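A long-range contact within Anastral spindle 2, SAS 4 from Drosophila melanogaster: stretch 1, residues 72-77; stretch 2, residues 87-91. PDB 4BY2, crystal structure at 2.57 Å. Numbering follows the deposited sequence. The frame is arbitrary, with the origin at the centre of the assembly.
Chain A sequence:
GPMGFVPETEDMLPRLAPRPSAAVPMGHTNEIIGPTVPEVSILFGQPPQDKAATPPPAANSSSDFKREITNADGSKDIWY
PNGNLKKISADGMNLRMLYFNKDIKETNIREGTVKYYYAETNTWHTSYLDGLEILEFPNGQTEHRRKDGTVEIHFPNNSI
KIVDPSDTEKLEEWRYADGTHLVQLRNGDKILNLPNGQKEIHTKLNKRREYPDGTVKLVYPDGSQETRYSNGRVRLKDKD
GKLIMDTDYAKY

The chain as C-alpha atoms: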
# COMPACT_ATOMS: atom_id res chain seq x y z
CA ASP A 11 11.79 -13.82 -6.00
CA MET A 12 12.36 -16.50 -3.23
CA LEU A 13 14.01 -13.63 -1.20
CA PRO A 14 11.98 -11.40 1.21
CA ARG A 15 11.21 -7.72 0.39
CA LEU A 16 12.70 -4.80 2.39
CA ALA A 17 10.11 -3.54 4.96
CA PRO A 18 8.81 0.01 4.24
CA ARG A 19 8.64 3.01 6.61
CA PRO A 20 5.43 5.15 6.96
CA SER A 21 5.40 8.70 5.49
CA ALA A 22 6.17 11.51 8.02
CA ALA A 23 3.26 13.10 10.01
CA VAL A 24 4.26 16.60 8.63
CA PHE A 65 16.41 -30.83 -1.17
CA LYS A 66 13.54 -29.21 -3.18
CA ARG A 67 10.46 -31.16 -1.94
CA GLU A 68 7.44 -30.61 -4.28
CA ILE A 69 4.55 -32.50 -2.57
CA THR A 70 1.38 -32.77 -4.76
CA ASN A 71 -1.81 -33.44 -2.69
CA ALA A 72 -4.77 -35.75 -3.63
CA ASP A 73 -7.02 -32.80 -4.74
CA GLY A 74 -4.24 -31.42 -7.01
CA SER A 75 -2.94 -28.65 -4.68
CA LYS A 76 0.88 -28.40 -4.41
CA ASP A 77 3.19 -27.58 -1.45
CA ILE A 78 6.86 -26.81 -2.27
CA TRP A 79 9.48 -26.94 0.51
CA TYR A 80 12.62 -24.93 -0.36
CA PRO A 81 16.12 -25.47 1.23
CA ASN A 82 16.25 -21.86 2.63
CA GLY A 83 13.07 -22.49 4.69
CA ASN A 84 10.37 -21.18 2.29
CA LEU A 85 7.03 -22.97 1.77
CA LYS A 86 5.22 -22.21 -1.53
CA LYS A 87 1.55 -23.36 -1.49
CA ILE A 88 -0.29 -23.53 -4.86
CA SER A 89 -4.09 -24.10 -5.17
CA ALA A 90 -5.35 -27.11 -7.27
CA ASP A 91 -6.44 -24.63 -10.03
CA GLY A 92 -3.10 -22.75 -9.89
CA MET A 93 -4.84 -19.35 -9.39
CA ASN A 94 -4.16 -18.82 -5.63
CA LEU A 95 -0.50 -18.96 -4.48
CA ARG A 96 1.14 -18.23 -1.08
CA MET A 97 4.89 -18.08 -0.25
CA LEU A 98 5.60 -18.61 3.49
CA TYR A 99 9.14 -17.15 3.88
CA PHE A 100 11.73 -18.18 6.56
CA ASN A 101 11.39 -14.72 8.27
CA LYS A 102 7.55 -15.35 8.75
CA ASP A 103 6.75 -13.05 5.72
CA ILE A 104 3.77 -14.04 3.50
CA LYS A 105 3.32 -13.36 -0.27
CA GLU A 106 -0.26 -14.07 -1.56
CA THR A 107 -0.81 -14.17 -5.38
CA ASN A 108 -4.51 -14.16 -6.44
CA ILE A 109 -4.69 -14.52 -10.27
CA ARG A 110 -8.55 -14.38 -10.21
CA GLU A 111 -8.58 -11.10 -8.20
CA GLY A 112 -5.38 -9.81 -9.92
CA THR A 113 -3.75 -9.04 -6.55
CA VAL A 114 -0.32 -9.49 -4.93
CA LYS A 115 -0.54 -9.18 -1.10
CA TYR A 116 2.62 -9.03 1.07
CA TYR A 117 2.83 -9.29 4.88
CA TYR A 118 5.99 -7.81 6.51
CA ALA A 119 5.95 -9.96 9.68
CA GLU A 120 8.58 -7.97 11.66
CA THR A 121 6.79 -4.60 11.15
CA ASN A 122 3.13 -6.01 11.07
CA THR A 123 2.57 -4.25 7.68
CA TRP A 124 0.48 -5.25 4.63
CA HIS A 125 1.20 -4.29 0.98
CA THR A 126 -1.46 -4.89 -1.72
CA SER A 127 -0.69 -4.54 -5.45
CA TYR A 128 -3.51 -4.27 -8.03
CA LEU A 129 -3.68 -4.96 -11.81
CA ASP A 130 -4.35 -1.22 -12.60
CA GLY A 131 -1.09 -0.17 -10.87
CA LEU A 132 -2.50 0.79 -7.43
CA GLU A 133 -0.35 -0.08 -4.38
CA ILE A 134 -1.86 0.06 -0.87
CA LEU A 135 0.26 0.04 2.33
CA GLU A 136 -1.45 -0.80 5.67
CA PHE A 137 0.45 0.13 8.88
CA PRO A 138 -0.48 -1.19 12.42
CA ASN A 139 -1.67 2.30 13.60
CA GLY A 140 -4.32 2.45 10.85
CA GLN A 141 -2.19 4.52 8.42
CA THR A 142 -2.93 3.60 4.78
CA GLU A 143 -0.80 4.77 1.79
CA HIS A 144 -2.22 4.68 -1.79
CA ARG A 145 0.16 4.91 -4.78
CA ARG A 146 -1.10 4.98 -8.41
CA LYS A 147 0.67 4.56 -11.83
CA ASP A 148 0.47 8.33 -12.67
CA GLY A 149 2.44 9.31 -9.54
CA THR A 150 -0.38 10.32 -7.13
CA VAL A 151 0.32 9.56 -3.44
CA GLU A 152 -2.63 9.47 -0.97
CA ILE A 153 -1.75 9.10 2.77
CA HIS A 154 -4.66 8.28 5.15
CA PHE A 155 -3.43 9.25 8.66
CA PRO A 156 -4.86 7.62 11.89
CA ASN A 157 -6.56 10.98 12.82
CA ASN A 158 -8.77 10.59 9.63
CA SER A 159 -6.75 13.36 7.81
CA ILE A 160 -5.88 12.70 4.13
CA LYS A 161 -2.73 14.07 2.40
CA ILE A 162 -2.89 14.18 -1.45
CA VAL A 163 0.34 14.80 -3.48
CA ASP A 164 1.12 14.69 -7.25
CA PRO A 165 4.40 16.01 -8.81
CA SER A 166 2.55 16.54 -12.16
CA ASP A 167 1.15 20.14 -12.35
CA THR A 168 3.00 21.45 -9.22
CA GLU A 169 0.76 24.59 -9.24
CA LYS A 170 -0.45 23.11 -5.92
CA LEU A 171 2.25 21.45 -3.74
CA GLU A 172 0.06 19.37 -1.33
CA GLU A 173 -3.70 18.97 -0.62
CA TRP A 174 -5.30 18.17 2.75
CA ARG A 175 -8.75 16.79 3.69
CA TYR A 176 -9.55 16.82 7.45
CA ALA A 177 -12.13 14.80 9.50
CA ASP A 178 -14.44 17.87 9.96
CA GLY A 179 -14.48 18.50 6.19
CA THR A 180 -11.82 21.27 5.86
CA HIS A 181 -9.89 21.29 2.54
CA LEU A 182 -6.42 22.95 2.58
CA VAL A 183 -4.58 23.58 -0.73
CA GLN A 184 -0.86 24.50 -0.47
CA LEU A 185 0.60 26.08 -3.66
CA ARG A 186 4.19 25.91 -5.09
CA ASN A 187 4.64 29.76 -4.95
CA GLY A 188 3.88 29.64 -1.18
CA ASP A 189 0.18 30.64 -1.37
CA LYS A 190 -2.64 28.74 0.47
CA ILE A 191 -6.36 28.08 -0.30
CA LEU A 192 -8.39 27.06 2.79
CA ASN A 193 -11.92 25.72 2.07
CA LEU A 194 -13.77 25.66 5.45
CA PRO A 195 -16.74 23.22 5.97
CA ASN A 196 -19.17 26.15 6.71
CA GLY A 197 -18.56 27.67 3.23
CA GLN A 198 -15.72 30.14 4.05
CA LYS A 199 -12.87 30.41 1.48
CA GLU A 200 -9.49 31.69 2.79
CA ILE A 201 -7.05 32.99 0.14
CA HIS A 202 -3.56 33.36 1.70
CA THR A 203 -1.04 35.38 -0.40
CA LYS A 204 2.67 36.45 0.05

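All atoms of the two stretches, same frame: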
# COMPACT_ATOMS: atom_id res chain seq x y z
N ALA A 72 -3.73 -34.95 -2.96
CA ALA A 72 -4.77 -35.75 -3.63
C ALA A 72 -5.71 -34.91 -4.52
O ALA A 72 -6.03 -35.33 -5.63
CB ALA A 72 -5.57 -36.53 -2.61
N ASP A 73 -6.12 -33.72 -4.03
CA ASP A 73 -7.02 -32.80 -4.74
C ASP A 73 -6.36 -32.11 -5.95
O ASP A 73 -7.06 -31.66 -6.86
CB ASP A 73 -7.62 -31.77 -3.77
CG ASP A 73 -6.62 -30.83 -3.14
OD1 ASP A 73 -5.73 -31.31 -2.40
OD2 ASP A 73 -6.76 -29.60 -3.33
N GLY A 74 -5.03 -32.05 -5.95
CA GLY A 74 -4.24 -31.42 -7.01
C GLY A 74 -3.42 -30.23 -6.55
O GLY A 74 -2.60 -29.72 -7.32
N SER A 75 -3.65 -29.77 -5.30
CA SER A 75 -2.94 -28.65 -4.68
C SER A 75 -1.50 -29.04 -4.36
O SER A 75 -1.26 -30.15 -3.89
CB SER A 75 -3.66 -28.18 -3.42
OG SER A 75 -3.76 -29.21 -2.45
N LYS A 76 -0.54 -28.14 -4.64
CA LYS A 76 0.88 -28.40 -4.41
C LYS A 76 1.47 -27.59 -3.26
O LYS A 76 1.06 -26.46 -3.02
CB LYS A 76 1.69 -28.16 -5.70
CG LYS A 76 1.48 -29.23 -6.76
CD LYS A 76 2.28 -28.96 -8.02
CE LYS A 76 2.05 -30.03 -9.06
NZ LYS A 76 2.87 -29.81 -10.27
N ASP A 77 2.43 -28.19 -2.55
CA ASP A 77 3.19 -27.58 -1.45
C ASP A 77 4.67 -27.81 -1.76
O ASP A 77 5.09 -28.96 -1.90
CB ASP A 77 2.80 -28.18 -0.09
CG ASP A 77 1.32 -28.14 0.27
OD1 ASP A 77 0.63 -27.18 -0.15
OD2 ASP A 77 0.86 -29.05 0.99
N LYS A 87 2.80 -22.60 -1.38
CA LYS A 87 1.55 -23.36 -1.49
C LYS A 87 0.78 -22.89 -2.72
O LYS A 87 0.50 -21.69 -2.85
CB LYS A 87 0.71 -23.23 -0.21
CG LYS A 87 1.27 -24.00 0.98
CD LYS A 87 0.35 -23.93 2.20
CE LYS A 87 -0.61 -25.09 2.28
NZ LYS A 87 -1.44 -25.04 3.51
N ILE A 88 0.46 -23.81 -3.63
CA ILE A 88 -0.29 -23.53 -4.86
C ILE A 88 -1.63 -24.25 -4.79
O ILE A 88 -1.67 -25.44 -4.44
CB ILE A 88 0.50 -23.93 -6.14
CG1 ILE A 88 1.95 -23.39 -6.13
CG2 ILE A 88 -0.25 -23.50 -7.42
CD1 ILE A 88 2.92 -24.06 -7.09
N SER A 89 -2.73 -23.54 -5.12
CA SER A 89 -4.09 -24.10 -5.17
C SER A 89 -4.20 -25.08 -6.35
O SER A 89 -3.48 -24.92 -7.34
CB SER A 89 -5.12 -22.99 -5.31
OG SER A 89 -4.90 -22.22 -6.48
N ALA A 90 -5.10 -26.08 -6.24
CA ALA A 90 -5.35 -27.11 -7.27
C ALA A 90 -5.51 -26.54 -8.69
O ALA A 90 -5.02 -27.13 -9.65
CB ALA A 90 -6.56 -27.95 -6.88
N ASP A 91 -6.18 -25.37 -8.79
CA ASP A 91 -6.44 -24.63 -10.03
C ASP A 91 -5.23 -23.82 -10.52
O ASP A 91 -5.16 -23.49 -11.71
CB ASP A 91 -7.66 -23.71 -9.84
CG ASP A 91 -7.75 -23.08 -8.46
OD1 ASP A 91 -7.02 -22.09 -8.21
OD2 ASP A 91 -8.54 -23.57 -7.63
O HOH W 1 -2.17 -26.10 -1.05

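What ties the two backbones together? The stretches run antiparallel, their touching parts 160° apart in direction, and meet as neighbouring strands at Lys76 and Ile88. These two form a hydrogen-bonded pair: Lys76 N donates to Ile88 O at 2.9 Å, and Ile88 N donates to Lys76 O at 2.8 Å. The second bond is nearly straight, with an N-H...O angle of 171°, while the first is more bent, at 141°. Asp77 and Lys87 follow as a non-hydrogen-bonded pair, where the strands draw closer, the CA atoms of Asp77 and Lys87 being 4.5 Å apart against 5.0 Å for those of Lys76 and Ile88. Lys87 CA adds a CA-H...O contact to Lys76 O, at 3.5 Å.

How do the side chains divide between the two faces of the sheet? Lys76 and Ile88 share one face, where their CB atoms lie 4.4 Å apart. The branched, apolar Ile88 suits this place, since it offers hydrocarbon to the CB of Lys76, at the base of the lysine chain. Lys76 is extended beyond chi1, and its end leads away, and NZ is hydrogen-bonded elsewhere in the structure. Asp77 and Lys87 occupy the other face. There Asp77 OD1 approaches Lys87 CE to 3.4 Å, but the lysine NZ continues past the carboxylate, so the charges are complementary without a salt bridge being made.

What does the water contribute? It donates to Asp77 OD1 at 3.1 Å and makes a weak hydrogen bond to Ile88 O at 3.5 Å from its own oxygen. It thus links a side chain of one stretch to the backbone of the other, next to the direct bond from Lys76 N.

How does the contact continue beyond the strands? It passes into loops packed by van der Waals contact. Ser75 CA lies 3.5 Å from Ile88 O and 3.7 Å from Ala90 N, while Ala90 CB reaches Asp73 O at 3.7 Å. The small Ala90 has 61 Å² covered, out of 323 Å² buried over both sides. Gly74 fits closely here: an ideal CB would stand 3.6 Å from Ala90 CB, and its backbone angles, 118/-9, would also jam that atom against the carbonyl oxygen of Asp73, which by itself calls for glycine. Within the same turn, Ser75 OG donates to Asp73 OD1 at 2.9 Å, both side chains having chi1 in p, and this bond braces the loop from its own side.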